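Local coordinates for protein 336aa long hypothetical dTDP-glucose 4,6-dehydratase (Pyrococcus horikoshii, PDB 2HUN) that binds NAD in a Rossmann-type domain and probably acts as a dTDP-glucose 4,6-dehydratase, removing water from a nucleotide-linked sugar, at residues G78-S86 and F98-L109; V120-Y131 and N172-N180. One frame throughout, in Å; residues are numbered along the deposited sequence.

Interaction 1: residues G78-S86 and F98-L109. With NAD (nicotinamide-adenine-dinucleotide), chain C.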
# COMPACT_ATOMS: atom_id res chain seq x y z
N GLY A 78 -3.06 1.47 24.54
CA GLY A 78 -2.77 0.67 23.37
C GLY A 78 -3.95 0.60 22.42
O GLY A 78 -5.10 0.78 22.83
N VAL A 79 -3.66 0.34 21.15
CA VAL A 79 -4.68 0.25 20.12
C VAL A 79 -4.44 -0.99 19.27
O VAL A 79 -3.38 -1.14 18.67
CB VAL A 79 -4.67 1.48 19.20
CG1 VAL A 79 -5.70 1.31 18.09
CG2 VAL A 79 -4.96 2.75 20.00
N VAL A 80 -5.42 -1.89 19.23
CA VAL A 80 -5.33 -3.11 18.43
C VAL A 80 -6.37 -2.94 17.33
O VAL A 80 -7.57 -3.00 17.58
CB VAL A 80 -5.63 -4.36 19.28
CG1 VAL A 80 -5.62 -5.60 18.40
CG2 VAL A 80 -4.59 -4.49 20.39
N HIS A 81 -5.89 -2.71 16.11
CA HIS A 81 -6.69 -2.41 14.90
C HIS A 81 -7.16 -3.65 14.10
O HIS A 81 -6.49 -4.14 13.20
CB HIS A 81 -5.86 -1.49 14.00
CG HIS A 81 -6.74 -0.92 12.91
ND1 HIS A 81 -8.01 -0.49 13.13
CD2 HIS A 81 -6.43 -0.73 11.56
CE1 HIS A 81 -8.45 -0.04 11.94
NE2 HIS A 81 -7.52 -0.17 10.98
N LEU A 82 -8.36 -4.17 14.36
CA LEU A 82 -8.88 -5.31 13.61
C LEU A 82 -9.96 -4.92 12.60
O LEU A 82 -10.25 -5.68 11.68
CB LEU A 82 -9.44 -6.35 14.58
CG LEU A 82 -8.37 -7.02 15.45
CD1 LEU A 82 -8.83 -7.05 16.90
CD2 LEU A 82 -8.10 -8.41 14.93
N ALA A 83 -10.54 -3.73 12.77
CA ALA A 83 -11.59 -3.26 11.88
C ALA A 83 -11.21 -3.22 10.40
O ALA A 83 -10.21 -2.61 10.01
CB ALA A 83 -12.08 -1.89 12.33
N ALA A 84 -12.04 -3.85 9.57
CA ALA A 84 -11.81 -3.88 8.13
C ALA A 84 -12.95 -4.58 7.42
O ALA A 84 -13.72 -5.32 8.04
CB ALA A 84 -10.50 -4.61 7.83
N GLU A 85 -13.06 -4.33 6.11
CA GLU A 85 -14.05 -4.98 5.24
C GLU A 85 -13.19 -6.06 4.59
O GLU A 85 -12.15 -5.75 4.00
CB GLU A 85 -14.55 -4.00 4.18
CG GLU A 85 -15.60 -3.01 4.67
CD GLU A 85 -16.95 -3.67 4.96
OE1 GLU A 85 -17.23 -4.75 4.39
OE2 GLU A 85 -17.73 -3.10 5.74
N SER A 86 -13.61 -7.32 4.68
CA SER A 86 -12.77 -8.40 4.15
C SER A 86 -13.38 -9.41 3.19
O SER A 86 -12.80 -10.47 2.96
CB SER A 86 -12.17 -9.18 5.32
OG SER A 86 -13.20 -9.75 6.11
N PHE A 98 -14.19 -0.92 0.57
CA PHE A 98 -12.90 -1.33 1.11
C PHE A 98 -11.89 -0.19 1.24
O PHE A 98 -11.14 -0.14 2.21
CB PHE A 98 -12.38 -2.50 0.29
CG PHE A 98 -13.29 -3.70 0.35
CD1 PHE A 98 -14.55 -3.65 -0.24
CD2 PHE A 98 -12.92 -4.84 1.05
CE1 PHE A 98 -15.43 -4.72 -0.12
CE2 PHE A 98 -13.80 -5.91 1.18
CZ PHE A 98 -15.06 -5.85 0.59
N LEU A 99 -11.90 0.73 0.28
CA LEU A 99 -11.00 1.88 0.33
C LEU A 99 -11.32 2.67 1.59
O LEU A 99 -10.43 3.09 2.34
CB LEU A 99 -11.20 2.79 -0.89
CG LEU A 99 -10.41 4.10 -0.90
CD1 LEU A 99 -8.96 3.81 -1.26
CD2 LEU A 99 -11.02 5.06 -1.92
N HIS A 100 -12.62 2.86 1.84
CA HIS A 100 -13.07 3.62 2.99
C HIS A 100 -12.71 3.03 4.35
O HIS A 100 -12.09 3.69 5.18
CB HIS A 100 -14.59 3.81 2.95
CG HIS A 100 -15.13 4.52 4.15
ND1 HIS A 100 -15.01 5.88 4.32
CD2 HIS A 100 -15.77 4.06 5.25
CE1 HIS A 100 -15.55 6.23 5.47
NE2 HIS A 100 -16.02 5.14 6.05
N SER A 101 -13.12 1.79 4.59
CA SER A 101 -12.83 1.14 5.87
C SER A 101 -11.37 0.73 6.05
O SER A 101 -10.80 0.93 7.11
CB SER A 101 -13.74 -0.08 6.07
OG SER A 101 -15.10 0.28 6.26
N ASN A 102 -10.78 0.15 5.00
CA ASN A 102 -9.40 -0.32 5.11
C ASN A 102 -8.35 0.78 4.99
O ASN A 102 -7.46 0.89 5.83
CB ASN A 102 -9.13 -1.42 4.09
CG ASN A 102 -10.08 -2.60 4.25
OD1 ASN A 102 -10.73 -2.75 5.29
ND2 ASN A 102 -10.16 -3.46 3.24
N VAL A 103 -8.44 1.60 3.94
CA VAL A 103 -7.48 2.67 3.75
C VAL A 103 -7.81 3.94 4.53
O VAL A 103 -7.02 4.36 5.37
CB VAL A 103 -7.34 3.04 2.26
CG1 VAL A 103 -6.36 4.20 2.11
CG2 VAL A 103 -6.83 1.83 1.46
N ILE A 104 -8.98 4.54 4.28
CA ILE A 104 -9.34 5.77 4.99
C ILE A 104 -9.43 5.51 6.49
O ILE A 104 -8.97 6.32 7.30
CB ILE A 104 -10.69 6.34 4.50
CG1 ILE A 104 -10.64 6.58 2.99
CG2 ILE A 104 -11.00 7.65 5.22
CD1 ILE A 104 -9.54 7.51 2.55
N GLY A 105 -10.00 4.38 6.87
CA GLY A 105 -10.13 4.05 8.27
C GLY A 105 -8.78 3.97 8.97
O GLY A 105 -8.62 4.48 10.08
N THR A 106 -7.81 3.32 8.34
CA THR A 106 -6.50 3.20 8.96
C THR A 106 -5.81 4.56 9.01
O THR A 106 -5.17 4.91 10.00
CB THR A 106 -5.63 2.18 8.22
OG1 THR A 106 -6.28 0.90 8.25
CG2 THR A 106 -4.26 2.06 8.88
N TYR A 107 -5.96 5.33 7.94
CA TYR A 107 -5.40 6.68 7.85
C TYR A 107 -5.91 7.53 9.02
O TYR A 107 -5.14 8.20 9.70
CB TYR A 107 -5.83 7.33 6.53
CG TYR A 107 -5.62 8.84 6.47
CD1 TYR A 107 -4.36 9.38 6.23
CD2 TYR A 107 -6.70 9.71 6.64
CE1 TYR A 107 -4.17 10.77 6.17
CE2 TYR A 107 -6.52 11.10 6.58
CZ TYR A 107 -5.26 11.62 6.34
OH TYR A 107 -5.07 12.98 6.27
N THR A 108 -7.23 7.49 9.23
CA THR A 108 -7.87 8.26 10.29
C THR A 108 -7.34 7.87 11.67
O THR A 108 -7.12 8.73 12.52
CB THR A 108 -9.40 8.06 10.27
OG1 THR A 108 -9.90 8.33 8.95
CG2 THR A 108 -10.07 9.02 11.25
N LEU A 109 -7.15 6.57 11.88
CA LEU A 109 -6.64 6.08 13.15
C LEU A 109 -5.21 6.59 13.33
O LEU A 109 -4.84 7.04 14.42
CB LEU A 109 -6.65 4.55 13.16
CG LEU A 109 -6.56 3.89 14.54
CD1 LEU A 109 -7.82 4.23 15.33
CD2 LEU A 109 -6.42 2.38 14.38
PA NAD C . -14.99 -9.83 10.56
O1A NAD C . -15.56 -9.53 9.24
O2A NAD C . -15.53 -10.97 11.35
O5B NAD C . -15.16 -8.51 11.46
C5B NAD C . -14.70 -7.22 11.07
C4B NAD C . -15.21 -6.29 12.17
O4B NAD C . -14.77 -4.94 11.94
C3B NAD C . -16.77 -6.25 12.20
O3B NAD C . -17.25 -6.37 13.55
C2B NAD C . -17.09 -4.92 11.50
O2B NAD C . -18.34 -4.31 11.84
C1B NAD C . -15.89 -4.06 11.87
N9A NAD C . -15.59 -2.98 10.91
C8A NAD C . -15.40 -3.07 9.58
N7A NAD C . -15.15 -1.86 9.08
C5A NAD C . -15.19 -0.98 10.07
C6A NAD C . -15.02 0.43 10.18
N6A NAD C . -14.76 1.21 9.13
N1A NAD C . -15.14 1.00 11.46
C2A NAD C . -15.42 0.20 12.58
N3A NAD C . -15.58 -1.13 12.48
C4A NAD C . -15.47 -1.70 11.25
O3 NAD C . -13.48 -10.23 10.24
PN NAD C . -12.23 -10.73 11.07
O1N NAD C . -11.93 -12.04 10.41
O2N NAD C . -12.52 -10.82 12.52
O5D NAD C . -11.03 -9.74 10.65
C5D NAD C . -10.26 -8.97 11.58
C4D NAD C . -8.96 -8.50 10.89
O4D NAD C . -8.06 -9.61 10.69
C3D NAD C . -9.21 -7.84 9.53
O3D NAD C . -8.38 -6.66 9.43
C2D NAD C . -8.79 -8.94 8.51
O2D NAD C . -8.32 -8.33 7.30
C1D NAD C . -7.72 -9.68 9.29
N1N NAD C . -7.54 -11.10 8.91
C2N NAD C . -8.54 -12.09 9.16
C3N NAD C . -8.28 -13.42 8.79
C7N NAD C . -9.31 -14.55 9.03
O7N NAD C . -8.97 -15.72 8.85
N7N NAD C . -10.53 -14.24 9.46
C4N NAD C . -7.05 -13.77 8.17
C5N NAD C . -6.08 -12.77 7.93
C6N NAD C . -6.31 -11.44 8.30
O HOH W 1 -8.70 -0.69 8.17
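The carboxamide of Asn102 holds the backbone of Glu85 from both ends: OD1 takes the proton of Glu85 N at 2.9 Å through a lone pair, and ND2 gives one to Glu85 O at 3.1 Å, lying in the amide's own plane. Asparagine suits this place because one flat group both accepts and donates; Thr154 takes ND2 as a second partner. With CG anti to the carbonyl carbon (chi1 -58°), the amide reaches from the helix to the loop. Beside it, Glu85 CB rests over a face of the Phe98 ring, 3.8 Å from its centroid, while the carboxylate goes to Lys37 and Arg90.

At the end of the strand, His81 NE2 donates a bent bond to Thr106 OG1 at 3.2 Å, and ND1 is paired with Thr9. Leu109 CD2 covers one face of this imidazole, and a water joins NE2 to Ala83 O and Ser101 O. Ser101 OG accepts from NAD N6A at 3.0 Å, while Leu82 O takes the proton of the ribose hydroxyl O3D. Strand 78-81 and helix 98-109 run nearly antiparallel, and the loop leaving the strand lines the dinucleotide pocket, as in a Rossmann fold.

Interaction 2: residues V120-Y131 and N172-N180. With NAD (nicotinamide-adenine-dinucleotide), chain C.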
# COMPACT_ATOMS: atom_id res chain seq x y z
N VAL A 120 1.04 6.15 22.18
CA VAL A 120 0.17 4.98 22.30
C VAL A 120 0.77 3.80 21.54
O VAL A 120 1.36 3.97 20.47
CB VAL A 120 -1.25 5.28 21.74
CG1 VAL A 120 -1.23 5.33 20.23
CG2 VAL A 120 -2.24 4.24 22.24
N ARG A 121 0.63 2.60 22.10
CA ARG A 121 1.15 1.39 21.45
C ARG A 121 0.11 0.94 20.43
O ARG A 121 -1.02 0.62 20.79
CB ARG A 121 1.40 0.30 22.48
CG ARG A 121 1.81 -1.05 21.90
CD ARG A 121 3.05 -0.96 21.02
NE ARG A 121 3.42 -2.26 20.48
CZ ARG A 121 4.12 -2.44 19.37
NH1 ARG A 121 4.54 -1.40 18.67
NH2 ARG A 121 4.41 -3.67 18.96
N PHE A 122 0.50 0.91 19.16
CA PHE A 122 -0.41 0.55 18.07
C PHE A 122 -0.06 -0.73 17.32
O PHE A 122 1.07 -0.90 16.87
CB PHE A 122 -0.47 1.73 17.10
CG PHE A 122 -1.30 1.48 15.87
CD1 PHE A 122 -2.66 1.18 15.96
CD2 PHE A 122 -0.73 1.62 14.61
CE1 PHE A 122 -3.43 1.03 14.81
CE2 PHE A 122 -1.49 1.47 13.47
CZ PHE A 122 -2.85 1.17 13.56
N VAL A 123 -1.02 -1.63 17.20
CA VAL A 123 -0.83 -2.87 16.46
C VAL A 123 -1.84 -2.90 15.31
O VAL A 123 -3.05 -2.88 15.54
CB VAL A 123 -1.04 -4.12 17.34
CG1 VAL A 123 -1.06 -5.37 16.46
CG2 VAL A 123 0.07 -4.22 18.38
N HIS A 124 -1.33 -2.92 14.09
CA HIS A 124 -2.14 -2.95 12.87
C HIS A 124 -2.24 -4.40 12.41
O HIS A 124 -1.22 -5.03 12.08
CB HIS A 124 -1.46 -2.10 11.79
CG HIS A 124 -2.20 -2.04 10.49
ND1 HIS A 124 -3.38 -1.35 10.33
CD2 HIS A 124 -1.90 -2.55 9.27
CE1 HIS A 124 -3.77 -1.43 9.07
NE2 HIS A 124 -2.89 -2.15 8.40
N VAL A 125 -3.46 -4.94 12.40
CA VAL A 125 -3.70 -6.32 11.98
C VAL A 125 -3.94 -6.40 10.46
O VAL A 125 -4.82 -5.72 9.91
CB VAL A 125 -4.90 -6.94 12.74
CG1 VAL A 125 -5.06 -8.42 12.35
CG2 VAL A 125 -4.68 -6.83 14.24
N SER A 126 -3.17 -7.24 9.78
CA SER A 126 -3.29 -7.37 8.34
C SER A 126 -3.37 -8.84 7.91
O SER A 126 -3.48 -9.74 8.76
CB SER A 126 -2.11 -6.65 7.66
OG SER A 126 -2.33 -6.48 6.27
N THR A 127 -3.28 -9.08 6.60
CA THR A 127 -3.43 -10.43 6.06
C THR A 127 -2.31 -11.00 5.18
O THR A 127 -1.56 -10.26 4.53
CB THR A 127 -4.73 -10.52 5.24
OG1 THR A 127 -4.81 -11.79 4.59
CG2 THR A 127 -4.75 -9.44 4.19
N ASP A 128 -2.25 -12.33 5.13
CA ASP A 128 -1.26 -13.04 4.32
C ASP A 128 -1.56 -12.82 2.84
O ASP A 128 -0.71 -13.08 1.98
CB ASP A 128 -1.29 -14.55 4.66
CG ASP A 128 -2.63 -15.23 4.31
OD1 ASP A 128 -3.67 -14.55 4.25
OD2 ASP A 128 -2.62 -16.46 4.10
N GLU A 129 -2.76 -12.34 2.54
CA GLU A 129 -3.14 -12.10 1.15
C GLU A 129 -2.42 -10.91 0.51
O GLU A 129 -2.41 -10.80 -0.71
CB GLU A 129 -4.65 -11.91 1.03
CG GLU A 129 -5.46 -13.20 1.17
CD GLU A 129 -6.94 -12.98 0.89
OE1 GLU A 129 -7.29 -12.65 -0.27
OE2 GLU A 129 -7.75 -13.15 1.81
N VAL A 130 -1.82 -10.04 1.32
CA VAL A 130 -1.13 -8.89 0.74
C VAL A 130 0.01 -9.31 -0.18
O VAL A 130 0.31 -8.62 -1.15
CB VAL A 130 -0.55 -7.95 1.83
CG1 VAL A 130 -1.68 -7.24 2.56
CG2 VAL A 130 0.30 -8.75 2.82
N TYR A 131 0.62 -10.46 0.11
CA TYR A 131 1.72 -10.99 -0.69
C TYR A 131 1.32 -11.69 -1.99
O TYR A 131 2.17 -11.96 -2.83
CB TYR A 131 2.49 -12.04 0.10
CG TYR A 131 3.12 -11.55 1.39
CD1 TYR A 131 4.31 -10.82 1.38
CD2 TYR A 131 2.54 -11.86 2.62
CE1 TYR A 131 4.91 -10.41 2.57
CE2 TYR A 131 3.14 -11.46 3.82
CZ TYR A 131 4.32 -10.74 3.79
OH TYR A 131 4.92 -10.34 4.96
N ASN A 172 4.84 4.29 17.97
CA ASN A 172 5.21 2.99 18.52
C ASN A 172 4.20 2.04 17.90
O ASN A 172 3.21 1.69 18.53
CB ASN A 172 5.06 2.98 20.04
CG ASN A 172 5.61 1.72 20.68
OD1 ASN A 172 5.80 0.70 20.01
ND2 ASN A 172 5.86 1.78 21.98
N ALA A 173 4.45 1.63 16.66
CA ALA A 173 3.52 0.77 15.95
C ALA A 173 4.15 -0.41 15.22
O ALA A 173 5.22 -0.30 14.64
CB ALA A 173 2.73 1.61 14.95
N SER A 174 3.46 -1.55 15.27
CA SER A 174 3.89 -2.76 14.58
C SER A 174 2.72 -3.24 13.73
O SER A 174 1.58 -2.83 13.94
CB SER A 174 4.27 -3.86 15.57
OG SER A 174 5.42 -3.52 16.31
N ILE A 175 3.02 -4.11 12.76
CA ILE A 175 2.01 -4.66 11.87
C ILE A 175 2.07 -6.18 11.97
O ILE A 175 3.15 -6.76 12.06
CB ILE A 175 2.28 -4.28 10.39
CG1 ILE A 175 2.14 -2.77 10.19
CG2 ILE A 175 1.33 -5.04 9.47
CD1 ILE A 175 2.65 -2.30 8.83
N THR A 176 0.90 -6.83 11.97
CA THR A 176 0.86 -8.29 12.00
C THR A 176 0.16 -8.78 10.73
O THR A 176 -0.73 -8.11 10.19
CB THR A 176 0.09 -8.82 13.23
OG1 THR A 176 -1.24 -8.29 13.24
CG2 THR A 176 0.79 -8.42 14.52
N ARG A 177 0.59 -9.94 10.24
CA ARG A 177 -0.01 -10.55 9.05
C ARG A 177 -0.17 -12.04 9.36
O ARG A 177 0.82 -12.75 9.58
CB ARG A 177 0.88 -10.34 7.81
CG ARG A 177 0.85 -8.92 7.26
CD ARG A 177 1.92 -8.71 6.20
NE ARG A 177 1.92 -7.35 5.64
CZ ARG A 177 2.95 -6.83 4.99
NH1 ARG A 177 4.05 -7.56 4.82
NH2 ARG A 177 2.89 -5.60 4.50
N CYS A 178 -1.41 -12.50 9.36
CA CYS A 178 -1.69 -13.89 9.68
C CYS A 178 -2.44 -14.63 8.58
O CYS A 178 -3.07 -14.03 7.71
CB CYS A 178 -2.52 -13.97 10.96
SG CYS A 178 -4.17 -13.27 10.73
N THR A 179 -2.39 -15.96 8.66
CA THR A 179 -3.05 -16.82 7.70
C THR A 179 -4.52 -16.98 8.10
O THR A 179 -5.06 -16.17 8.84
CB THR A 179 -2.37 -18.20 7.65
OG1 THR A 179 -2.47 -18.82 8.94
CG2 THR A 179 -0.90 -18.04 7.30
N ASN A 180 -5.15 -18.05 7.62
CA ASN A 180 -6.56 -18.29 7.91
C ASN A 180 -6.87 -18.67 9.35
O ASN A 180 -6.32 -19.63 9.87
CB ASN A 180 -7.08 -19.38 6.98
CG ASN A 180 -6.81 -19.07 5.53
OD1 ASN A 180 -7.43 -18.17 4.95
ND2 ASN A 180 -5.87 -19.80 4.93
PA NAD C . -14.99 -9.83 10.56
O1A NAD C . -15.56 -9.53 9.24
O2A NAD C . -15.53 -10.97 11.35
O5B NAD C . -15.16 -8.51 11.46
C5B NAD C . -14.70 -7.22 11.07
C4B NAD C . -15.21 -6.29 12.17
O4B NAD C . -14.77 -4.94 11.94
C3B NAD C . -16.77 -6.25 12.20
O3B NAD C . -17.25 -6.37 13.55
C2B NAD C . -17.09 -4.92 11.50
O2B NAD C . -18.34 -4.31 11.84
C1B NAD C . -15.89 -4.06 11.87
N9A NAD C . -15.59 -2.98 10.91
C8A NAD C . -15.40 -3.07 9.58
N7A NAD C . -15.15 -1.86 9.08
C5A NAD C . -15.19 -0.98 10.07
C6A NAD C . -15.02 0.43 10.18
N6A NAD C . -14.76 1.21 9.13
N1A NAD C . -15.14 1.00 11.46
C2A NAD C . -15.42 0.20 12.58
N3A NAD C . -15.58 -1.13 12.48
C4A NAD C . -15.47 -1.70 11.25
O3 NAD C . -13.48 -10.23 10.24
PN NAD C . -12.23 -10.73 11.07
O1N NAD C . -11.93 -12.04 10.41
O2N NAD C . -12.52 -10.82 12.52
O5D NAD C . -11.03 -9.74 10.65
C5D NAD C . -10.26 -8.97 11.58
C4D NAD C . -8.96 -8.50 10.89
O4D NAD C . -8.06 -9.61 10.69
C3D NAD C . -9.21 -7.84 9.53
O3D NAD C . -8.38 -6.66 9.43
C2D NAD C . -8.79 -8.94 8.51
O2D NAD C . -8.32 -8.33 7.30
C1D NAD C . -7.72 -9.68 9.29
N1N NAD C . -7.54 -11.10 8.91
C2N NAD C . -8.54 -12.09 9.16
C3N NAD C . -8.28 -13.42 8.79
C7N NAD C . -9.31 -14.55 9.03
O7N NAD C . -8.97 -15.72 8.85
N7N NAD C . -10.53 -14.24 9.46
C4N NAD C . -7.05 -13.77 8.17
C5N NAD C . -6.08 -12.77 7.93
C6N NAD C . -6.31 -11.44 8.30
O HOH W 2 2.33 5.33 18.44
O HOH W 3 -2.39 -10.60 11.90
O HOH W 4 -6.19 -15.34 5.48
O HOH W 5 -5.18 -17.19 2.65
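Phe122 and Ala173 sit side by side on neighbouring parallel strands of the Rossmann sheet, Ala173 CB meeting the edge of the ring at CD2, 3.5 Å away. Alternate backbone bonds, such as Phe122 N to Asn172 O and Thr176 N to His124 O, hold the strands together. The small alanine lets the aromatic ring lie close by; farther along, Ile175 puts CG2 at the edge of the His124 ring, whose NE2 pairs with Ser158.

On the other sheet face Arg121 bends at chi2 (56°) and runs across to the next strand, where NH2 donates to Ser174 OG at 2.8 Å, nearly in the guanidinium plane. Carbonyls of Val230 and Leu231 take further protons, so NE and NH2 are well satisfied, while NH1 makes only weak bonds to Asn172 and Ser174. Back on the face of Phe122 and His124, Val130 CG2 lies over one face of the Arg177 guanidinium, 3.5 Å from NE, and Asp159 supplies the countercharge.

The ends are looser and wetter. At one, a water joins Val120 O to Asn172 N; at the other, Asp128 OD1 and Asn180 OD1 share a water, close to the strand ends that line the nicotinamide site, where Cys178 SG is 3.4 Å from NAD C5N. Back in the packed part, Arg177 NH1 donates to Tyr131 OH at 2.9 Å, with the ring and guanidinium planes 85° apart.

How the interactions relate
Both contacts are buried and belong to one sheet, because strands 78-81 and 121-127 are neighbours in it: Val79 N probably bonds to Arg121 O, and Val79 O to Val123 N. Interaction 1 sets a helix against the sheet and works mainly through side chains, whereas interaction 2 is strand on strand and rests on regular backbone bonding. Leu109 of the helix packs on Phe122, and the His81 and His124 rings meet, so the two form one continuous interior. Both touch the nicotinamide ribose, but interaction 1 also meets the adenine and interaction 2 the nicotinamide ring. The outer side of helix 98-109 packs against the second subunit, while no other chain touches interaction 2.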